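Local coordinates for beta-galactosidase (Trichoderma reesei, PDB 3OGR), which catalyses the hydrolysis of terminal non-reducing beta-D-galactose residues in beta-D-galactosides, as a fungal member of glycosyl hydrolase family 35, at the beta-D-galactopyranose site. Numbering follows the deposited sequence.

The beta-D-galactopyranose site. Residues 76, 119-122, 179-180, 215, 238, 240, 244, 278, 284, 322, 342, 344. With GAL (beta-D-galactopyranose), chain B.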
ATOM      1  N   TYR A  76      -5.757  -6.670   3.096  1.00  5.89           N
ATOM      2  CA  TYR A  76      -7.128  -6.432   3.545  1.00  5.36           C
ATOM      3  C   TYR A  76      -8.145  -6.768   2.491  1.00  4.84           C
ATOM      4  O   TYR A  76      -7.863  -6.746   1.243  1.00  6.19           O
ATOM      5  CB  TYR A  76      -7.331  -4.913   3.922  1.00  6.37           C
ATOM      6  CG  TYR A  76      -6.705  -4.491   5.231  1.00  5.62           C
ATOM      7  CD1 TYR A  76      -6.878  -5.238   6.442  1.00  6.77           C
ATOM      8  CD2 TYR A  76      -6.074  -3.228   5.299  1.00  4.70           C
ATOM      9  CE1 TYR A  76      -6.327  -4.721   7.689  1.00  5.86           C
ATOM     10  CE2 TYR A  76      -5.577  -2.726   6.507  1.00  5.12           C
ATOM     11  CZ  TYR A  76      -5.688  -3.484   7.678  1.00  6.18           C
ATOM     12  OH  TYR A  76      -5.164  -2.997   8.843  1.00  7.59           O
ATOM     13  N   ILE A 119     -11.392  -2.906   9.023  1.00  5.12           N
ATOM     14  CA  ILE A 119      -9.963  -2.907   8.567  1.00  5.48           C
ATOM     15  C   ILE A 119      -9.212  -1.585   8.777  1.00  4.98           C
ATOM     16  O   ILE A 119      -8.001  -1.577   8.774  1.00  6.66           O
ATOM     17  CB  ILE A 119      -9.828  -3.361   7.030  1.00  4.90           C
ATOM     18  CG1 ILE A 119     -10.603  -2.405   6.118  1.00  5.17           C
ATOM     19  CG2 ILE A 119     -10.250  -4.798   6.894  1.00  7.12           C
ATOM     20  CD1 ILE A 119     -10.151  -2.536   4.659  1.00  6.92           C
ATOM     21  N   ASN A 120      -9.956  -0.510   8.991  1.00  5.52           N
ATOM     22  CA  ASN A 120      -9.379   0.864   9.153  1.00  5.72           C
ATOM     23  C   ASN A 120      -8.790   1.246   7.784  1.00  5.21           C
ATOM     24  O   ASN A 120      -9.581   1.582   6.890  1.00  5.56           O
ATOM     25  CB  ASN A 120      -8.373   0.946  10.351  1.00  5.80           C
ATOM     26  CG  ASN A 120      -8.272   2.327  10.915  1.00  7.08           C
ATOM     27  OD1 ASN A 120      -9.294   2.884  11.395  1.00  7.46           O
ATOM     28  ND2 ASN A 120      -7.035   2.941  10.818  1.00  8.18           N
ATOM     29  N   ALA A 121      -7.446   1.200   7.598  1.00  4.94           N
ATOM     30  CA  ALA A 121      -6.856   1.158   6.236  1.00  5.23           C
ATOM     31  C   ALA A 121      -6.951   2.424   5.439  1.00  5.36           C
ATOM     32  O   ALA A 121      -6.618   2.473   4.243  1.00  5.89           O
ATOM     33  CB  ALA A 121      -7.402  -0.025   5.377  1.00  6.37           C
ATOM     34  N   GLU A 122      -7.350   3.500   6.100  1.00  5.28           N
ATOM     35  CA  GLU A 122      -7.630   4.793   5.394  1.00  6.35           C
ATOM     36  C   GLU A 122      -8.638   4.610   4.245  1.00  5.58           C
ATOM     37  O   GLU A 122      -8.614   5.330   3.261  1.00  6.71           O
ATOM     38  CB  GLU A 122      -6.336   5.464   4.880  1.00  5.62           C
ATOM     39  CG  GLU A 122      -5.497   5.976   6.112  1.00  7.23           C
ATOM     40  CD  GLU A 122      -4.789   4.890   6.895  1.00  8.01           C
ATOM     41  OE1 GLU A 122      -3.997   4.108   6.276  1.00  7.69           O
ATOM     42  OE2 GLU A 122      -4.965   4.834   8.169  1.00  8.59           O
ATOM     43  N   ASN A 179      -9.191  -5.895  13.591  1.00  7.84           N
ATOM     44  CA  ASN A 179      -8.012  -5.082  13.261  1.00  7.06           C
ATOM     45  C   ASN A 179      -7.704  -4.150  14.433  1.00  6.87           C
ATOM     46  O   ASN A 179      -8.540  -3.273  14.766  1.00  6.60           O
ATOM     47  CB  ASN A 179      -8.237  -4.229  11.994  1.00  6.48           C
ATOM     48  CG  ASN A 179      -6.930  -3.575  11.558  1.00  5.85           C
ATOM     49  OD1 ASN A 179      -6.068  -4.266  10.983  1.00  7.08           O
ATOM     50  ND2 ASN A 179      -6.737  -2.287  11.812  1.00  6.83           N
ATOM     51  N   GLU A 180      -6.515  -4.271  15.016  1.00  6.69           N
ATOM     52  CA  GLU A 180      -6.122  -3.401  16.130  1.00  6.94           C
ATOM     53  C   GLU A 180      -7.241  -3.235  17.181  1.00  7.54           C
ATOM     54  O   GLU A 180      -7.696  -2.145  17.514  1.00  8.77           O
ATOM     55  CB  GLU A 180      -5.635  -2.016  15.666  1.00  6.97           C
ATOM     56  CG  GLU A 180      -4.299  -2.156  14.877  1.00  8.09           C
ATOM     57  CD  GLU A 180      -3.470  -0.848  14.860  1.00 11.59           C
ATOM     58  OE1 GLU A 180      -3.976   0.235  15.205  1.00 13.81           O
ATOM     59  OE2 GLU A 180      -2.264  -0.916  14.453  1.00 10.16           O
ATOM     60  N   ASN A 215      -3.367  -8.244  15.596  1.00  6.62           N
ATOM     61  CA  ASN A 215      -2.477  -7.095  15.367  1.00  6.54           C
ATOM     62  C   ASN A 215      -2.806  -6.000  16.351  1.00  7.79           C
ATOM     63  O   ASN A 215      -3.314  -4.958  16.018  1.00  7.80           O
ATOM     64  CB  ASN A 215      -2.535  -6.592  13.886  1.00  6.97           C
ATOM     65  CG  ASN A 215      -3.854  -5.964  13.495  1.00  6.59           C
ATOM     66  OD1 ASN A 215      -4.940  -6.421  13.859  1.00  6.70           O
ATOM     67  ND2 ASN A 215      -3.758  -4.945  12.609  1.00  6.25           N
ATOM     68  N   ASP A 238       1.605  -4.089  16.200  1.00  7.14           N
ATOM     69  CA  ASP A 238       2.011  -3.201  15.125  1.00  7.72           C
ATOM     70  C   ASP A 238       2.974  -2.143  15.638  1.00  7.86           C
ATOM     71  O   ASP A 238       3.215  -2.040  16.879  1.00  9.36           O
ATOM     72  CB  ASP A 238       0.750  -2.532  14.561  1.00  7.08           C
ATOM     73  CG  ASP A 238      -0.186  -3.537  13.880  1.00  8.16           C
ATOM     74  OD1 ASP A 238       0.206  -4.687  13.636  1.00  8.39           O
ATOM     75  OD2 ASP A 238      -1.382  -3.152  13.579  1.00  9.03           O
ATOM     76  N   TYR A 240       4.342   2.023  14.289  1.00  7.21           N
ATOM     77  CA  TYR A 240       4.627   3.132  13.394  1.00  7.68           C
ATOM     78  C   TYR A 240       5.409   4.164  14.131  1.00  8.38           C
ATOM     79  O   TYR A 240       4.909   5.286  14.425  1.00  9.93           O
ATOM     80  CB  TYR A 240       3.331   3.720  12.806  1.00  8.49           C
ATOM     81  CG  TYR A 240       2.611   2.702  11.922  1.00  7.70           C
ATOM     82  CD1 TYR A 240       1.765   1.737  12.478  1.00  6.19           C
ATOM     83  CD2 TYR A 240       2.791   2.715  10.514  1.00  8.84           C
ATOM     84  CE1 TYR A 240       1.033   0.785  11.643  1.00  7.56           C
ATOM     85  CE2 TYR A 240       2.092   1.823   9.695  1.00  8.49           C
ATOM     86  CZ  TYR A 240       1.268   0.866  10.273  1.00  9.40           C
ATOM     87  OH  TYR A 240       0.576   0.003   9.455  1.00  9.89           O
ATOM     88  N   PHE A 244       2.778   9.866  11.304  1.00 15.58           N
ATOM     89  CA  PHE A 244       2.233  10.084   9.955  1.00 15.76           C
ATOM     90  C   PHE A 244       2.252  11.465   9.375  1.00 18.79           C
ATOM     91  O   PHE A 244       1.700  11.721   8.253  1.00 18.75           O
ATOM     92  CB  PHE A 244       0.823   9.491   9.887  1.00 15.83           C
ATOM     93  CG  PHE A 244       0.756   8.089  10.348  1.00 16.44           C
ATOM     94  CD1 PHE A 244       0.307   7.799  11.636  1.00 15.17           C
ATOM     95  CD2 PHE A 244       1.167   7.036   9.505  1.00 15.28           C
ATOM     96  CE1 PHE A 244       0.167   6.480  12.061  1.00 17.68           C
ATOM     97  CE2 PHE A 244       1.093   5.728   9.938  1.00 16.59           C
ATOM     98  CZ  PHE A 244       0.587   5.419  11.198  1.00 13.59           C
ATOM     99  N   GLU A 278       1.989  -5.317  11.384  1.00  6.27           N
ATOM    100  CA  GLU A 278       2.158  -4.087  10.551  1.00  6.05           C
ATOM    101  C   GLU A 278       3.324  -3.315  11.115  1.00  5.91           C
ATOM    102  O   GLU A 278       3.285  -2.918  12.302  1.00  7.49           O
ATOM    103  CB  GLU A 278       0.940  -3.169  10.638  1.00  6.98           C
ATOM    104  CG  GLU A 278      -0.383  -3.807  10.100  1.00  7.77           C
ATOM    105  CD  GLU A 278      -1.534  -2.876  10.310  1.00  9.52           C
ATOM    106  OE1 GLU A 278      -1.295  -1.635  10.353  1.00  9.35           O
ATOM    107  OE2 GLU A 278      -2.659  -3.356  10.429  1.00 10.04           O
ATOM    108  N   PHE A 284       0.440   7.583   5.645  1.00  6.89           N
ATOM    109  CA  PHE A 284      -0.672   8.180   4.892  1.00  7.79           C
ATOM    110  C   PHE A 284      -0.491   9.699   4.900  1.00  9.69           C
ATOM    111  O   PHE A 284       0.423  10.255   5.574  1.00 10.40           O
ATOM    112  CB  PHE A 284      -2.040   7.781   5.511  1.00  9.22           C
ATOM    113  CG  PHE A 284      -2.191   8.114   6.975  1.00  8.71           C
ATOM    114  CD1 PHE A 284      -2.318   9.476   7.383  1.00 10.62           C
ATOM    115  CD2 PHE A 284      -2.158   7.120   7.912  1.00  9.39           C
ATOM    116  CE1 PHE A 284      -2.500   9.803   8.770  1.00 12.07           C
ATOM    117  CE2 PHE A 284      -2.331   7.406   9.295  1.00 11.92           C
ATOM    118  CZ  PHE A 284      -2.522   8.722   9.715  1.00 13.31           C
ATOM    119  N   TYR A 322       3.861  -2.326   6.130  1.00  5.88           N
ATOM    120  CA  TYR A 322       2.638  -1.681   5.707  1.00  5.60           C
ATOM    121  C   TYR A 322       2.958  -0.219   5.337  1.00  6.01           C
ATOM    122  O   TYR A 322       3.410   0.487   6.230  1.00  6.41           O
ATOM    123  CB  TYR A 322       1.628  -1.713   6.895  1.00  5.60           C
ATOM    124  CG  TYR A 322       0.265  -1.137   6.544  1.00  5.39           C
ATOM    125  CD1 TYR A 322       0.070   0.221   6.313  1.00  6.42           C
ATOM    126  CD2 TYR A 322      -0.876  -1.988   6.439  1.00  6.79           C
ATOM    127  CE1 TYR A 322      -1.161   0.739   5.947  1.00  6.15           C
ATOM    128  CE2 TYR A 322      -2.130  -1.479   6.077  1.00  4.65           C
ATOM    129  CZ  TYR A 322      -2.264  -0.134   5.809  1.00  5.84           C
ATOM    130  OH  TYR A 322      -3.506   0.332   5.404  1.00  5.75           O
ATOM    131  N   TYR A 342      -2.887   6.648  -2.803  1.00  6.04           N
ATOM    132  CA  TYR A 342      -2.437   5.925  -1.583  1.00  5.81           C
ATOM    133  C   TYR A 342      -0.995   5.405  -1.870  1.00  6.35           C
ATOM    134  O   TYR A 342      -0.606   4.316  -1.472  1.00  7.09           O
ATOM    135  CB  TYR A 342      -3.375   4.743  -1.266  1.00  6.24           C
ATOM    136  CG  TYR A 342      -3.223   4.288   0.179  1.00  5.44           C
ATOM    137  CD1 TYR A 342      -3.487   5.133   1.234  1.00  6.49           C
ATOM    138  CD2 TYR A 342      -2.986   2.886   0.446  1.00  5.84           C
ATOM    139  CE1 TYR A 342      -3.489   4.679   2.608  1.00  6.29           C
ATOM    140  CE2 TYR A 342      -2.963   2.459   1.783  1.00  5.92           C
ATOM    141  CZ  TYR A 342      -3.205   3.333   2.844  1.00  5.96           C
ATOM    142  OH  TYR A 342      -3.246   2.830   4.115  1.00  7.45           O
ATOM    143  N   TYR A 344       1.598   6.224  -0.396  1.00  6.29           N
ATOM    144  CA  TYR A 344       2.038   5.918   0.980  1.00  5.95           C
ATOM    145  C   TYR A 344       3.546   6.151   1.172  1.00  6.38           C
ATOM    146  O   TYR A 344       4.070   5.905   2.265  1.00  7.06           O
ATOM    147  CB  TYR A 344       1.728   4.413   1.324  1.00  6.87           C
ATOM    148  CG  TYR A 344       1.457   4.178   2.793  1.00  5.58           C
ATOM    149  CD1 TYR A 344       0.233   4.478   3.344  1.00  6.07           C
ATOM    150  CD2 TYR A 344       2.442   3.682   3.618  1.00  6.46           C
ATOM    151  CE1 TYR A 344      -0.033   4.251   4.695  1.00  5.33           C
ATOM    152  CE2 TYR A 344       2.203   3.439   4.990  1.00  5.59           C
ATOM    153  CZ  TYR A 344       0.976   3.777   5.529  1.00  5.37           C
ATOM    154  OH  TYR A 344       0.736   3.598   6.895  1.00  7.26           O
TER
HETATM  155  C1  GAL B1024      -2.655   0.854  11.455  1.00 10.08           C
HETATM  156  C2  GAL B1024      -4.003   0.261  10.928  1.00  6.81           C
HETATM  157  C3  GAL B1024      -4.012   0.239   9.412  1.00  5.84           C
HETATM  158  C4  GAL B1024      -3.711   1.639   8.862  1.00  6.90           C
HETATM  159  C5  GAL B1024      -2.395   2.115   9.470  1.00  6.68           C
HETATM  160  C6  GAL B1024      -2.029   3.573   9.120  1.00  7.35           C
HETATM  161  O1  GAL B1024      -2.728   1.227  12.830  1.00 14.91           O
HETATM  162  O2  GAL B1024      -4.107  -1.079  11.401  1.00  7.66           O
HETATM  163  O3  GAL B1024      -5.291  -0.168   8.948  1.00  6.67           O
HETATM  164  O4  GAL B1024      -4.772   2.490   9.287  1.00  7.98           O
HETATM  165  O5  GAL B1024      -2.501   2.129  10.909  1.00  9.67           O
HETATM  166  O6  GAL B1024      -1.811   3.661   7.714  1.00  8.98           O
HETATM  167  O   HOH W   1      -2.752   2.574  15.839  1.00 32.54           O
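Galactose lies almost wholly buried in a deep pocket of the glycosyl hydrolase 35 catalytic domain, 295 of its 310 Å² hidden by protein. Tyr76, Tyr322 and the 119-121 loop form the floor under C3 and C4. Tyr76 OH meets the galactose O3 hydroxyl at 2.8 Å; its ring rests against Ile119 CB, and its hydroxyl also donates to Asn179 OD1. The Ala121 amide N donates to O3, while Asn120 ND2 reaches galactose O4 nearly in its own amide plane at 2.8 Å. Glu122, Tyr344, Phe284 and Phe244 wall the C6 end. Glu122 bends at chi2 (75°) so that its carboxylate spans two hydroxyls: OE2 takes galactose O4 at 2.6 Å and OE1 takes O6, both from above the carboxylate plane. Tyr342 OH, itself bonded to Tyr322 OH, fixes this group through the anti lone pair of OE1. An alanine in place of Glu122 would remove both carboxylate oxygens and would probably loosen the grip on the axial O4 and on O6, and deprive the Tyr342 hydroxyl of this acceptor. Tyr344 OH bonds galactose O6 in the plane of its ring at 2.7 Å, Phe284 turns an edge to C6, and Phe244 touches C6 with CZ, Phe284 CE2 sitting over the centre of the Phe244 ring. Tyr240 lines the C1-C5 side of the sugar ring, its CE1 3.7 Å from galactose C1, and its OH donates to the anti lone pair of Glu278 OE1. On the O2 side, Glu278, extended beyond CG, places OE1 beneath the anomeric carbon and receives O2 on the syn lone pair of OE2, as suits the family's nucleophile. Asn179 ND2 holds O2 in a straight bond (168° at H). Glu180, the acid/base, takes galactose O1 on OE2 at 2.7 Å; its backbone N is tied to Asn215 OD1. Beside O1, water 1 bridges to Glu180 OE1, marking the probable mouth, where the leaving group would extend. The pocket thus holds the terminal galactose as the glycosidic bond is cleaved.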